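Local coordinates for protein copper-containing nitrite reductase (Hyphomicrobium denitrificans 1NES1, PDB 6TFO) that probably reduces nitrite to nitric oxide, taking electrons from cytochrome c and passing them through protein-bound copper centres, at residues C[218-224]-C[239-243]; C[186-191]-C[270-276]; C[56-60]-C[126-132]; C[31-35]-C[46-52]. All blocks are in the same frame, centred on the assembly; numbering follows the deposited sequence.

Interaction 1. Residues C[218-224]-C[239-243]; sequences SLMIHSV and TQTDP. With CU (copper (II) ion), chain J.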
loop_
_atom_site.group_PDB
_atom_site.type_symbol
_atom_site.label_atom_id
_atom_site.label_comp_id
_atom_site.label_asym_id
_atom_site.label_seq_id
_atom_site.Cartn_x
_atom_site.Cartn_y
_atom_site.Cartn_z
ATOM N N SER C 218 36.941 18.320 -10.839
ATOM C CA SER C 218 36.431 17.511 -9.704
ATOM C C SER C 218 35.445 18.354 -8.887
ATOM O O SER C 218 35.724 19.533 -8.671
ATOM C CB SER C 218 37.558 17.009 -8.856
ATOM O OG SER C 218 38.295 16.037 -9.570
ATOM N N LEU C 219 34.346 17.765 -8.439
ATOM C CA LEU C 219 33.442 18.395 -7.454
ATOM C C LEU C 219 34.024 18.177 -6.058
ATOM O O LEU C 219 33.886 19.050 -5.222
ATOM C CB LEU C 219 32.045 17.777 -7.570
ATOM C CG LEU C 219 31.361 17.896 -8.938
ATOM C CD1 LEU C 219 29.992 17.234 -8.923
ATOM C CD2 LEU C 219 31.211 19.343 -9.377
ATOM N N MET C 220 34.660 17.037 -5.812
ATOM C CA MET C 220 35.032 16.635 -4.432
ATOM C C MET C 220 36.521 16.880 -4.171
ATOM O O MET C 220 37.341 16.780 -5.105
ATOM C CB MET C 220 34.712 15.159 -4.181
ATOM C CG MET C 220 33.316 14.774 -4.590
ATOM S SD MET C 220 32.087 15.879 -3.901
ATOM C CE MET C 220 30.619 15.111 -4.595
ATOM N N ILE C 221 36.833 17.190 -2.917
ATOM C CA ILE C 221 38.184 17.012 -2.315
ATOM C C ILE C 221 38.571 15.532 -2.492
ATOM O O ILE C 221 37.692 14.665 -2.396
ATOM C CB ILE C 221 38.167 17.481 -0.837
ATOM C CG1 ILE C 221 37.867 18.981 -0.695
ATOM C CG2 ILE C 221 39.463 17.104 -0.132
ATOM C CD1 ILE C 221 37.526 19.426 0.718
ATOM N N HIS C 222 39.827 15.245 -2.813
ATOM C CA HIS C 222 40.386 13.864 -2.826
ATOM C C HIS C 222 41.687 13.803 -2.020
ATOM O O HIS C 222 42.291 14.864 -1.740
ATOM C CB HIS C 222 40.579 13.375 -4.263
ATOM C CG HIS C 222 39.281 13.225 -4.965
ATOM N ND1 HIS C 222 38.413 12.220 -4.656
ATOM C CD2 HIS C 222 38.683 13.983 -5.905
ATOM C CE1 HIS C 222 37.336 12.344 -5.397
ATOM N NE2 HIS C 222 37.483 13.416 -6.182
ATOM N N SER C 223 42.100 12.587 -1.675
ATOM C CA SER C 223 43.238 12.313 -0.773
ATOM C C SER C 223 43.803 10.921 -1.080
ATOM O O SER C 223 43.320 10.270 -2.027
ATOM C CB SER C 223 42.791 12.439 0.659
ATOM O OG SER C 223 41.804 11.458 0.955
ATOM N N VAL C 224 44.803 10.484 -0.314
ATOM C CA VAL C 224 45.292 9.082 -0.390
ATOM C C VAL C 224 45.836 8.664 0.972
ATOM O O VAL C 224 46.534 9.463 1.617
ATOM C CB VAL C 224 46.318 8.904 -1.513
ATOM C CG1 VAL C 224 47.529 9.787 -1.313
ATOM C CG2 VAL C 224 46.723 7.453 -1.664
ATOM N N THR C 239 47.255 15.013 2.345
ATOM C CA THR C 239 46.901 14.926 0.894
ATOM C C THR C 239 45.433 15.291 0.623
ATOM O O THR C 239 44.966 15.017 -0.508
ATOM C CB THR C 239 47.249 13.549 0.301
ATOM O OG1 THR C 239 46.662 12.500 1.077
ATOM C CG2 THR C 239 48.746 13.344 0.220
ATOM N N GLN C 240 44.726 15.898 1.580
ATOM C CA GLN C 240 43.351 16.427 1.349
ATOM C C GLN C 240 43.509 17.577 0.355
ATOM O O GLN C 240 43.960 18.654 0.771
ATOM C CB GLN C 240 42.676 16.865 2.650
ATOM C CG GLN C 240 42.435 15.728 3.637
ATOM C CD GLN C 240 41.430 14.696 3.187
ATOM O OE1 GLN C 240 40.338 15.024 2.732
ATOM N NE2 GLN C 240 41.781 13.427 3.344
ATOM N N THR C 241 43.207 17.331 -0.916
ATOM C CA THR C 241 43.541 18.229 -2.053
ATOM C C THR C 241 42.254 18.815 -2.659
ATOM O O THR C 241 41.409 18.018 -3.168
ATOM C CB THR C 241 44.326 17.465 -3.123
ATOM O OG1 THR C 241 45.367 16.734 -2.474
ATOM C CG2 THR C 241 44.881 18.375 -4.195
ATOM N N ASP C 242 42.109 20.149 -2.629
ATOM C CA ASP C 242 40.963 20.846 -3.269
ATOM C C ASP C 242 41.054 20.609 -4.772
ATOM O O ASP C 242 42.128 20.306 -5.285
ATOM C CB ASP C 242 40.949 22.337 -2.943
ATOM C CG ASP C 242 40.573 22.628 -1.500
ATOM O OD1 ASP C 242 39.952 21.752 -0.844
ATOM O OD2 ASP C 242 40.914 23.728 -1.038
ATOM N N PRO C 243 39.927 20.678 -5.513
ATOM C CA PRO C 243 39.967 20.622 -6.973
ATOM C C PRO C 243 40.872 21.694 -7.600
ATOM O O PRO C 243 40.904 22.806 -7.127
ATOM C CB PRO C 243 38.500 20.851 -7.371
ATOM C CG PRO C 243 37.717 20.328 -6.185
ATOM C CD PRO C 243 38.558 20.720 -4.982
HETATM CU CU CU J . 38.401 10.713 -3.289
#

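Interaction 2. Residues C[186-191]-C[270-276]; sequences YTYWTF and NHITNGM. With CU (copper (II) ion), chain J.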
loop_
_atom_site.group_PDB
_atom_site.type_symbol
_atom_site.label_atom_id
_atom_site.label_comp_id
_atom_site.label_asym_id
_atom_site.label_seq_id
_atom_site.Cartn_x
_atom_site.Cartn_y
_atom_site.Cartn_z
ATOM N N TYR C 186 28.243 5.016 -15.326
ATOM C CA TYR C 186 28.361 5.338 -13.882
ATOM C C TYR C 186 29.428 6.419 -13.776
ATOM O O TYR C 186 30.284 6.495 -14.649
ATOM C CB TYR C 186 28.677 4.081 -13.063
ATOM C CG TYR C 186 28.686 4.267 -11.567
ATOM C CD1 TYR C 186 27.513 4.262 -10.830
ATOM C CD2 TYR C 186 29.870 4.440 -10.870
ATOM C CE1 TYR C 186 27.514 4.453 -9.452
ATOM C CE2 TYR C 186 29.893 4.625 -9.490
ATOM C CZ TYR C 186 28.709 4.625 -8.767
ATOM O OH TYR C 186 28.740 4.793 -7.405
ATOM N N THR C 187 29.350 7.262 -12.762
ATOM C CA THR C 187 30.341 8.330 -12.512
ATOM C C THR C 187 31.361 7.743 -11.543
ATOM O O THR C 187 31.033 7.568 -10.350
ATOM C CB THR C 187 29.694 9.634 -12.035
ATOM O OG1 THR C 187 28.909 10.127 -13.122
ATOM C CG2 THR C 187 30.701 10.679 -11.611
ATOM N N TYR C 188 32.527 7.392 -12.084
ATOM C CA TYR C 188 33.686 6.889 -11.326
ATOM C C TYR C 188 34.480 8.078 -10.789
ATOM O O TYR C 188 34.537 9.156 -11.456
ATOM C CB TYR C 188 34.551 6.004 -12.218
ATOM C CG TYR C 188 33.921 4.688 -12.605
ATOM C CD1 TYR C 188 33.106 4.588 -13.715
ATOM C CD2 TYR C 188 34.153 3.536 -11.867
ATOM C CE1 TYR C 188 32.561 3.373 -14.101
ATOM C CE2 TYR C 188 33.614 2.317 -12.236
ATOM C CZ TYR C 188 32.812 2.237 -13.354
ATOM O OH TYR C 188 32.238 1.051 -13.697
ATOM N N TRP C 189 35.026 7.887 -9.589
ATOM C CA TRP C 189 36.156 8.660 -9.023
ATOM C C TRP C 189 37.399 7.760 -9.027
ATOM O O TRP C 189 37.303 6.619 -8.549
ATOM C CB TRP C 189 35.825 9.175 -7.616
ATOM C CG TRP C 189 34.561 9.966 -7.525
ATOM C CD1 TRP C 189 33.874 10.526 -8.556
ATOM C CD2 TRP C 189 33.866 10.338 -6.322
ATOM N NE1 TRP C 189 32.779 11.188 -8.079
ATOM C CE2 TRP C 189 32.739 11.086 -6.714
ATOM C CE3 TRP C 189 34.064 10.100 -4.963
ATOM C CZ2 TRP C 189 31.828 11.602 -5.794
ATOM C CZ3 TRP C 189 33.169 10.618 -4.052
ATOM C CH2 TRP C 189 32.066 11.361 -4.465
ATOM N N THR C 190 38.524 8.252 -9.548
ATOM C CA THR C 190 39.716 7.416 -9.841
ATOM C C THR C 190 41.017 8.138 -9.495
ATOM O O THR C 190 41.040 9.382 -9.404
ATOM C CB THR C 190 39.768 7.035 -11.322
ATOM O OG1 THR C 190 40.044 8.222 -12.063
ATOM C CG2 THR C 190 38.484 6.388 -11.794
ATOM N N PHE C 191 42.074 7.337 -9.346
ATOM C CA PHE C 191 43.482 7.764 -9.520
ATOM C C PHE C 191 43.820 7.517 -10.999
ATOM O O PHE C 191 43.761 6.354 -11.443
ATOM C CB PHE C 191 44.352 7.019 -8.510
ATOM C CG PHE C 191 44.031 7.267 -7.054
ATOM C CD1 PHE C 191 44.409 8.437 -6.432
ATOM C CD2 PHE C 191 43.428 6.292 -6.287
ATOM C CE1 PHE C 191 44.173 8.632 -5.078
ATOM C CE2 PHE C 191 43.187 6.476 -4.937
ATOM C CZ PHE C 191 43.572 7.644 -4.325
ATOM N N ASN C 270 32.335 5.923 0.058
ATOM C CA ASN C 270 31.811 6.506 -1.207
ATOM C C ASN C 270 32.967 6.639 -2.199
ATOM O O ASN C 270 32.845 6.139 -3.335
ATOM C CB ASN C 270 31.113 7.849 -0.961
ATOM C CG ASN C 270 30.412 8.420 -2.180
ATOM O OD1 ASN C 270 30.314 7.769 -3.224
ATOM N ND2 ASN C 270 29.914 9.641 -2.047
ATOM N N HIS C 271 34.050 7.291 -1.781
ATOM C CA HIS C 271 35.282 7.467 -2.598
ATOM C C HIS C 271 35.810 6.095 -3.039
ATOM O O HIS C 271 36.225 5.963 -4.193
ATOM C CB HIS C 271 36.300 8.299 -1.817
ATOM C CG HIS C 271 35.896 9.725 -1.698
ATOM N ND1 HIS C 271 36.432 10.705 -2.501
ATOM C CD2 HIS C 271 35.006 10.338 -0.894
ATOM C CE1 HIS C 271 35.886 11.865 -2.199
ATOM N NE2 HIS C 271 35.020 11.665 -1.207
ATOM N N ILE C 272 35.729 5.088 -2.173
ATOM C CA ILE C 272 36.244 3.728 -2.495
ATOM C C ILE C 272 35.325 3.055 -3.520
ATOM O O ILE C 272 35.854 2.697 -4.598
ATOM C CB ILE C 272 36.495 2.898 -1.225
ATOM C CG1 ILE C 272 37.704 3.445 -0.458
ATOM C CG2 ILE C 272 36.666 1.419 -1.561
ATOM C CD1 ILE C 272 37.841 2.877 0.939
ATOM N N THR C 273 34.014 2.928 -3.260
ATOM C CA THR C 273 33.061 2.274 -4.211
ATOM C C THR C 273 33.182 2.903 -5.605
ATOM O O THR C 273 33.057 2.160 -6.610
ATOM C CB THR C 273 31.599 2.285 -3.728
ATOM O OG1 THR C 273 30.833 1.581 -4.707
ATOM C CG2 THR C 273 31.014 3.664 -3.538
ATOM N N ASN C 274 33.416 4.216 -5.667
ATOM C CA ASN C 274 33.442 4.992 -6.936
ATOM C C ASN C 274 34.703 4.673 -7.734
ATOM O O ASN C 274 34.681 4.938 -8.948
ATOM C CB ASN C 274 33.282 6.488 -6.668
ATOM C CG ASN C 274 31.832 6.893 -6.481
ATOM O OD1 ASN C 274 31.539 8.076 -6.369
ATOM N ND2 ASN C 274 30.933 5.930 -6.421
ATOM N N GLY C 275 35.756 4.167 -7.075
ATOM C CA GLY C 275 36.883 3.477 -7.735
ATOM C C GLY C 275 38.260 3.914 -7.259
ATOM O O GLY C 275 39.243 3.541 -7.952
ATOM N N MET C 276 38.356 4.630 -6.128
ATOM C CA MET C 276 39.626 5.246 -5.656
ATOM C C MET C 276 40.367 4.241 -4.756
ATOM O O MET C 276 40.460 4.452 -3.525
ATOM C CB MET C 276 39.376 6.591 -4.960
ATOM C CG MET C 276 38.627 7.585 -5.863
ATOM S SD MET C 276 38.716 9.344 -5.358
ATOM C CE MET C 276 40.341 9.736 -5.980
HETATM CU CU CU J . 38.401 10.713 -3.289
HETATM O O HOH W 1 28.305 2.613 -5.182
HETATM O O HOH W 2 41.559 4.578 -9.311
#

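Interaction 3. Residues C[56-60]-C[126-132]; sequences VNPKL and GMQGVLQ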
loop_
_atom_site.group_PDB
_atom_site.type_symbol
_atom_site.label_atom_id
_atom_site.label_comp_id
_atom_site.label_asym_id
_atom_site.label_seq_id
_atom_site.Cartn_x
_atom_site.Cartn_y
_atom_site.Cartn_z
ATOM N N VAL C 56 6.364 -8.560 -22.793
ATOM C CA VAL C 56 5.549 -9.777 -22.518
ATOM C C VAL C 56 5.964 -10.807 -23.566
ATOM O O VAL C 56 6.186 -10.395 -24.728
ATOM C CB VAL C 56 4.019 -9.509 -22.463
ATOM C CG1 VAL C 56 3.689 -8.030 -22.324
ATOM C CG2 VAL C 56 3.254 -10.122 -23.616
ATOM N N ASN C 57 6.106 -12.066 -23.146
ATOM C CA ASN C 57 6.593 -13.181 -23.995
ATOM C C ASN C 57 7.759 -12.687 -24.854
ATOM O O ASN C 57 7.733 -12.814 -26.082
ATOM C CB ASN C 57 5.437 -13.787 -24.783
ATOM C CG ASN C 57 4.405 -14.407 -23.869
ATOM O OD1 ASN C 57 4.761 -14.885 -22.788
ATOM N ND2 ASN C 57 3.130 -14.376 -24.270
ATOM N N PRO C 58 8.846 -12.164 -24.230
ATOM C CA PRO C 58 9.933 -11.527 -24.973
ATOM C C PRO C 58 10.648 -12.525 -25.880
ATOM O O PRO C 58 10.776 -13.689 -25.505
ATOM C CB PRO C 58 10.907 -10.998 -23.906
ATOM C CG PRO C 58 10.601 -11.860 -22.699
ATOM C CD PRO C 58 9.115 -12.174 -22.787
ATOM N N LYS C 59 11.094 -12.040 -27.043
ATOM C CA LYS C 59 11.993 -12.809 -27.932
ATOM C C LYS C 59 13.367 -12.844 -27.245
ATOM O O LYS C 59 13.897 -11.761 -26.896
ATOM C CB LYS C 59 12.047 -12.201 -29.335
ATOM C CG LYS C 59 12.893 -12.991 -30.318
ATOM C CD LYS C 59 13.076 -12.314 -31.643
ATOM C CE LYS C 59 12.016 -12.729 -32.636
ATOM N NZ LYS C 59 12.405 -12.395 -34.023
ATOM N N LEU C 60 13.890 -14.050 -27.019
ATOM C CA LEU C 60 15.232 -14.274 -26.430
ATOM C C LEU C 60 16.222 -14.492 -27.578
ATOM O O LEU C 60 16.226 -15.597 -28.178
ATOM C CB LEU C 60 15.125 -15.483 -25.499
ATOM C CG LEU C 60 14.020 -15.405 -24.450
ATOM C CD1 LEU C 60 14.134 -16.547 -23.459
ATOM C CD2 LEU C 60 14.019 -14.076 -23.705
ATOM N N GLY C 126 -1.726 -18.222 -23.122
ATOM C CA GLY C 126 -0.763 -17.203 -23.605
ATOM C C GLY C 126 0.690 -17.439 -23.199
ATOM O O GLY C 126 1.543 -16.628 -23.634
ATOM N N MET C 127 0.998 -18.465 -22.393
ATOM C CA MET C 127 2.386 -18.655 -21.864
ATOM C C MET C 127 3.267 -19.287 -22.950
ATOM O O MET C 127 3.423 -20.527 -22.975
ATOM C CB MET C 127 2.390 -19.500 -20.589
ATOM C CG MET C 127 1.679 -18.813 -19.454
ATOM S SD MET C 127 2.133 -19.455 -17.854
ATOM C CE MET C 127 3.656 -18.577 -17.531
ATOM N N GLN C 128 3.811 -18.457 -23.833
ATOM C CA GLN C 128 4.615 -18.914 -25.000
ATOM C C GLN C 128 5.345 -17.728 -25.640
ATOM O O GLN C 128 4.697 -16.695 -25.872
ATOM C CB GLN C 128 3.747 -19.622 -26.027
ATOM C CG GLN C 128 4.404 -19.710 -27.384
ATOM C CD GLN C 128 3.590 -20.483 -28.385
ATOM O OE1 GLN C 128 3.109 -21.581 -28.112
ATOM N NE2 GLN C 128 3.480 -19.926 -29.579
ATOM N N GLY C 129 6.660 -17.881 -25.863
ATOM C CA GLY C 129 7.510 -16.922 -26.594
ATOM C C GLY C 129 8.476 -17.663 -27.491
ATOM O O GLY C 129 8.459 -18.933 -27.482
ATOM N N VAL C 130 9.305 -16.932 -28.234
ATOM C CA VAL C 130 10.299 -17.575 -29.139
ATOM C C VAL C 130 11.711 -17.280 -28.616
ATOM O O VAL C 130 12.004 -16.125 -28.175
ATOM C CB VAL C 130 10.078 -17.209 -30.623
ATOM C CG1 VAL C 130 8.661 -16.698 -30.879
ATOM C CG2 VAL C 130 11.101 -16.227 -31.159
ATOM N N LEU C 131 12.520 -18.337 -28.587
ATOM C CA LEU C 131 14.000 -18.288 -28.549
ATOM C C LEU C 131 14.486 -18.146 -29.988
ATOM O O LEU C 131 14.165 -19.026 -30.791
ATOM C CB LEU C 131 14.505 -19.589 -27.926
ATOM C CG LEU C 131 16.020 -19.743 -27.858
ATOM C CD1 LEU C 131 16.615 -18.827 -26.790
ATOM C CD2 LEU C 131 16.399 -21.197 -27.586
ATOM N N GLN C 132 15.204 -17.075 -30.318
ATOM C CA GLN C 132 15.832 -16.950 -31.661
ATOM C C GLN C 132 17.338 -17.151 -31.536
ATOM O O GLN C 132 17.994 -16.298 -30.895
ATOM C CB GLN C 132 15.543 -15.624 -32.356
ATOM C CG GLN C 132 15.322 -15.859 -33.841
ATOM C CD GLN C 132 15.480 -14.638 -34.701
ATOM O OE1 GLN C 132 15.565 -13.508 -34.215
ATOM N NE2 GLN C 132 15.518 -14.889 -36.001
HETATM O O HOH W 3 8.292 -14.290 -28.229
#

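Interaction 4. Residues C[31-35]-C[46-52]; sequences VFTLR and IGVGGDI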
loop_
_atom_site.group_PDB
_atom_site.type_symbol
_atom_site.label_atom_id
_atom_site.label_comp_id
_atom_site.label_asym_id
_atom_site.label_seq_id
_atom_site.Cartn_x
_atom_site.Cartn_y
_atom_site.Cartn_z
ATOM N N VAL C 31 22.184 -14.672 -20.045
ATOM C CA VAL C 31 21.109 -14.873 -19.022
ATOM C C VAL C 31 19.854 -14.044 -19.374
ATOM O O VAL C 31 19.960 -12.881 -19.800
ATOM C CB VAL C 31 21.587 -14.642 -17.572
ATOM C CG1 VAL C 31 23.086 -14.815 -17.441
ATOM C CG2 VAL C 31 21.129 -13.315 -17.001
ATOM N N PHE C 32 18.701 -14.674 -19.190
ATOM C CA PHE C 32 17.343 -14.093 -19.311
ATOM C C PHE C 32 16.572 -14.457 -18.039
ATOM O O PHE C 32 16.582 -15.657 -17.660
ATOM C CB PHE C 32 16.644 -14.646 -20.558
ATOM C CG PHE C 32 17.364 -14.370 -21.852
ATOM C CD1 PHE C 32 17.403 -13.091 -22.392
ATOM C CD2 PHE C 32 17.997 -15.392 -22.545
ATOM C CE1 PHE C 32 18.040 -12.843 -23.602
ATOM C CE2 PHE C 32 18.657 -15.137 -23.738
ATOM C CZ PHE C 32 18.690 -13.858 -24.253
ATOM N N THR C 33 15.937 -13.468 -17.415
ATOM C CA THR C 33 14.997 -13.666 -16.278
ATOM C C THR C 33 13.545 -13.472 -16.762
ATOM O O THR C 33 13.237 -12.430 -17.387
ATOM C CB THR C 33 15.387 -12.749 -15.111
ATOM O OG1 THR C 33 16.776 -12.953 -14.852
ATOM C CG2 THR C 33 14.604 -13.038 -13.853
ATOM N N LEU C 34 12.684 -14.459 -16.517
ATOM C CA LEU C 34 11.240 -14.386 -16.849
ATOM C C LEU C 34 10.443 -14.465 -15.550
ATOM O O LEU C 34 10.720 -15.376 -14.750
ATOM C CB LEU C 34 10.851 -15.533 -17.778
ATOM C CG LEU C 34 11.596 -15.612 -19.107
ATOM C CD1 LEU C 34 11.037 -16.770 -19.941
ATOM C CD2 LEU C 34 11.513 -14.310 -19.891
ATOM N N ARG C 35 9.498 -13.534 -15.374
ATOM C CA ARG C 35 8.464 -13.562 -14.309
ATOM C C ARG C 35 7.132 -13.932 -14.979
ATOM O O ARG C 35 6.788 -13.321 -16.006
ATOM C CB ARG C 35 8.451 -12.225 -13.562
ATOM C CG ARG C 35 7.428 -12.137 -12.442
ATOM C CD ARG C 35 7.608 -10.909 -11.564
ATOM N NE ARG C 35 8.593 -11.220 -10.535
ATOM C CZ ARG C 35 9.791 -10.648 -10.383
ATOM N NH1 ARG C 35 10.187 -9.649 -11.163
ATOM N NH2 ARG C 35 10.578 -11.066 -9.407
ATOM N N ILE C 46 6.808 -12.415 -18.520
ATOM C CA ILE C 46 7.258 -11.000 -18.591
ATOM C C ILE C 46 8.770 -10.954 -18.345
ATOM O O ILE C 46 9.234 -11.529 -17.339
ATOM C CB ILE C 46 6.481 -10.127 -17.594
ATOM C CG1 ILE C 46 4.979 -10.389 -17.677
ATOM C CG2 ILE C 46 6.811 -8.657 -17.830
ATOM C CD1 ILE C 46 4.228 -10.040 -16.415
ATOM N N GLY C 47 9.507 -10.287 -19.237
ATOM C CA GLY C 47 10.964 -10.097 -19.124
ATOM C C GLY C 47 11.320 -9.218 -17.936
ATOM O O GLY C 47 10.566 -8.256 -17.657
ATOM N N VAL C 48 12.424 -9.551 -17.254
ATOM C CA VAL C 48 12.968 -8.804 -16.085
ATOM C C VAL C 48 14.421 -8.441 -16.394
ATOM O O VAL C 48 15.211 -9.368 -16.660
ATOM C CB VAL C 48 12.869 -9.635 -14.801
ATOM C CG1 VAL C 48 13.268 -8.820 -13.580
ATOM C CG2 VAL C 48 11.482 -10.228 -14.639
ATOM N N GLY C 49 14.726 -7.137 -16.392
ATOM C CA GLY C 49 16.060 -6.559 -16.619
ATOM C C GLY C 49 16.555 -6.795 -18.032
ATOM O O GLY C 49 15.860 -7.463 -18.815
ATOM N N GLY C 50 17.737 -6.268 -18.337
ATOM C CA GLY C 50 18.427 -6.468 -19.620
ATOM C C GLY C 50 17.669 -5.822 -20.758
ATOM O O GLY C 50 17.005 -4.802 -20.524
ATOM N N ASP C 51 17.750 -6.425 -21.945
ATOM C CA ASP C 51 17.137 -5.912 -23.195
ATOM C C ASP C 51 15.674 -6.353 -23.261
ATOM O O ASP C 51 15.039 -6.049 -24.289
ATOM C CB ASP C 51 17.883 -6.428 -24.424
ATOM C CG ASP C 51 19.374 -6.145 -24.379
ATOM O OD1 ASP C 51 19.761 -5.165 -23.695
ATOM O OD2 ASP C 51 20.140 -6.910 -25.013
ATOM N N ILE C 52 15.154 -7.036 -22.232
ATOM C CA ILE C 52 13.785 -7.632 -22.288
ATOM C C ILE C 52 12.907 -7.101 -21.150
ATOM O O ILE C 52 11.819 -7.685 -20.953
ATOM C CB ILE C 52 13.844 -9.174 -22.273
ATOM C CG1 ILE C 52 14.407 -9.719 -20.956
ATOM C CG2 ILE C 52 14.610 -9.684 -23.478
ATOM C CD1 ILE C 52 14.112 -11.178 -20.721
HETATM O O HOH W 4 16.723 -10.725 -18.425
#

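Interaction 1. Residues C[218-224]-C[239-243]
H222 and T241 form an antiparallel hydrogen-bonded pair, a single beta bridge between two loops of a cupredoxin domain, and the histidine of the pair is a ligand of its type 1 copper. T241 N donates to H222 O at 2.8 Å, almost in line with the carbonyl (C=O...N angle 170°), while the return bond from H222 N to T241 O is longer, 3.2 Å. The H222 side chain leaves on the side away from 239-243. Its CG lies anti to the carbonyl carbon (chi1 -66°), and ND1 meets the copper at 2.0 Å; C263, H271 and M276 complete the site, and E175 serves as polar partner of the ring. S223, next in the chain, turns toward 239-243 and faces Q240, whose chain bends back until NE2 lies 3.0 Å from S223 CB; the polar ends of both, S223 OG and Q240 OE1, are bonded to T265. I221 crosses Q240 at about a right angle, with CG2 3.6 Å from OE1, but runs alongside D242, its CG1 3.5 Å from OD1. S104 of the second subunit packs on I221. Farther along, V224 N donates to T239 OG1 at 3.1 Å. T239 is also gripped within its own segment: T241 OG1 reaches its carbonyl O from above the carbonyl plane, at 2.6 Å.

Interaction 2. Residues C[186-191]-C[270-276]
N270 rests its side chain near the six-membered ring of W189, and H271 next to it offers that indole a ring face. CZ3 of W189 stands over the imidazole in an edge-to-face pair, centroids 4.6 Å apart and planes at 56°, while H271 ND1 binds the copper at 2.1 Å. A serine in place of W189 would probably leave the H271 face without its packing partner and open a gap beside N274 and M276. T273 OG1 shares a water with Y186 OH. N274 then points at the strand: OD1 sits over the indole face, 3.2 Å from W189 CD2, with amide and ring nearly perpendicular, and its backbone O takes a bent bond from W189 N, 3.0 Å long and coming from above the carbonyl plane. Here the helix, whose residues 270-274 run at 100° to strand residues 186-191, ends in a Schellman motif within the ligand loop of the type 1 copper site. G275 has the positive phi this requires, and a side chain there would also crowd W189 O; a water links its O to F191 N. M276 lays CG 3.7 Å from W189 CB and binds copper through SD at 2.5 Å. A bend at chi3 (79°) swings CE over the F191 ring, 4.2 Å from its centroid, a CH-pi contact, with SD farther above the same face in a Met-aromatic arrangement.

Interaction 3. Residues C[56-60]-C[126-132]
The edge of a mixed sheet in the N-terminal cupredoxin domain is built here, where L60, at the start of strand 60-63, pairs in parallel with L131 of strand 128-134, just beyond the copper ligand M127. Two backbone bonds make the pairing: L60 N to V130 O, 3.0 Å and in the carbonyl plane, and Q132 N to L60 O, 2.8 Å. Upstream the chains are spread, and a water spans them, donating to N57 O at 2.7 Å and accepting from V130 N at 2.8 Å. The lack of a side chain at G129 matters here, since a CB would press on N57 O. N57 continues the contact toward the copper loop. With chi1 at -64° the amide swings back beside the backbone N, and ND2 meets G126 O at 2.8 Å, nearly end-on to the carbonyl although G126 O lies 32° out of the amide plane. OD1 of the same amide accepts from Y45 N, so both its ends are engaged. With an alanine here, G126 O is likely to lose this donor, and the side-chain tie between strand 42-48 and the turn leading into M127, itself the centre of an inverse gamma turn, would go with it. On the inner side of the sheet, L131 CD1 packs 3.9 Å from L60 CB. At the opposite, more open side, K59 runs across V130, CG to CG2 3.8 Å, then bends at chi3 so that NZ makes a weak hydrogen bond with Q132 OE1 at 3.4 Å.

Interaction 4. Residues C[31-35]-C[46-52]
This is the antiparallel beta hairpin of strands 30-39 and 42-48, with R35 paired to I46 and L34 to G47, at the edge of a four-stranded sheet in the N-terminal cupredoxin domain. R35 and I46 are a hydrogen-bonded pair: R35 N reaches I46 O at 2.8 Å in the carbonyl plane, and I46 N reaches R35 O at 2.7 Å. V48 N still donates to T33 O, but from T33 N to V48 O the strands have parted enough to admit a water, which accepts from the first at 3.0 Å and donates to the second at 2.7 Å. Beyond V48 the chain turns through glycines and folds back, so that I52 CD1 comes to L34 CD2 at 4.2 Å and lies near F32, crossing both side chains at about right angles. G47 needs its bare CA, because a CB would run into I52 O. On the other face T33 CG2 lies 3.9 Å from V48 CB, and R35, bent at chi3 (-85°), brings NH1 to 3.8 Å from V48 CG2; NH2 makes a long, weak ion pair with E319 of the third subunit. The hairpin thus has one apolar face, F32, L34 and I52, for the domain interior, and a mixed face where charge accompanies aliphatic carbon.

How the interactions relate
From the N terminus, interaction 4 closes first, a short hairpin loop between 31-35 and 46-52. Interaction 3 follows in series, joining 56-60 to 126-132 across most of the first cupredoxin domain; the two touch where P58 packs on L34 and I52, and L60 on F32, which ties the two sheets of that domain together. Much later 186-191 opens the second cupredoxin loop, which 270-276 closes in interaction 2. Interaction 1, 218-224 with 239-243, lies wholly within that span, and the two share one copper through H222, H271 and M276. Both also reach the second subunit. The centres of interactions 2 and 3 are about 39 Å apart.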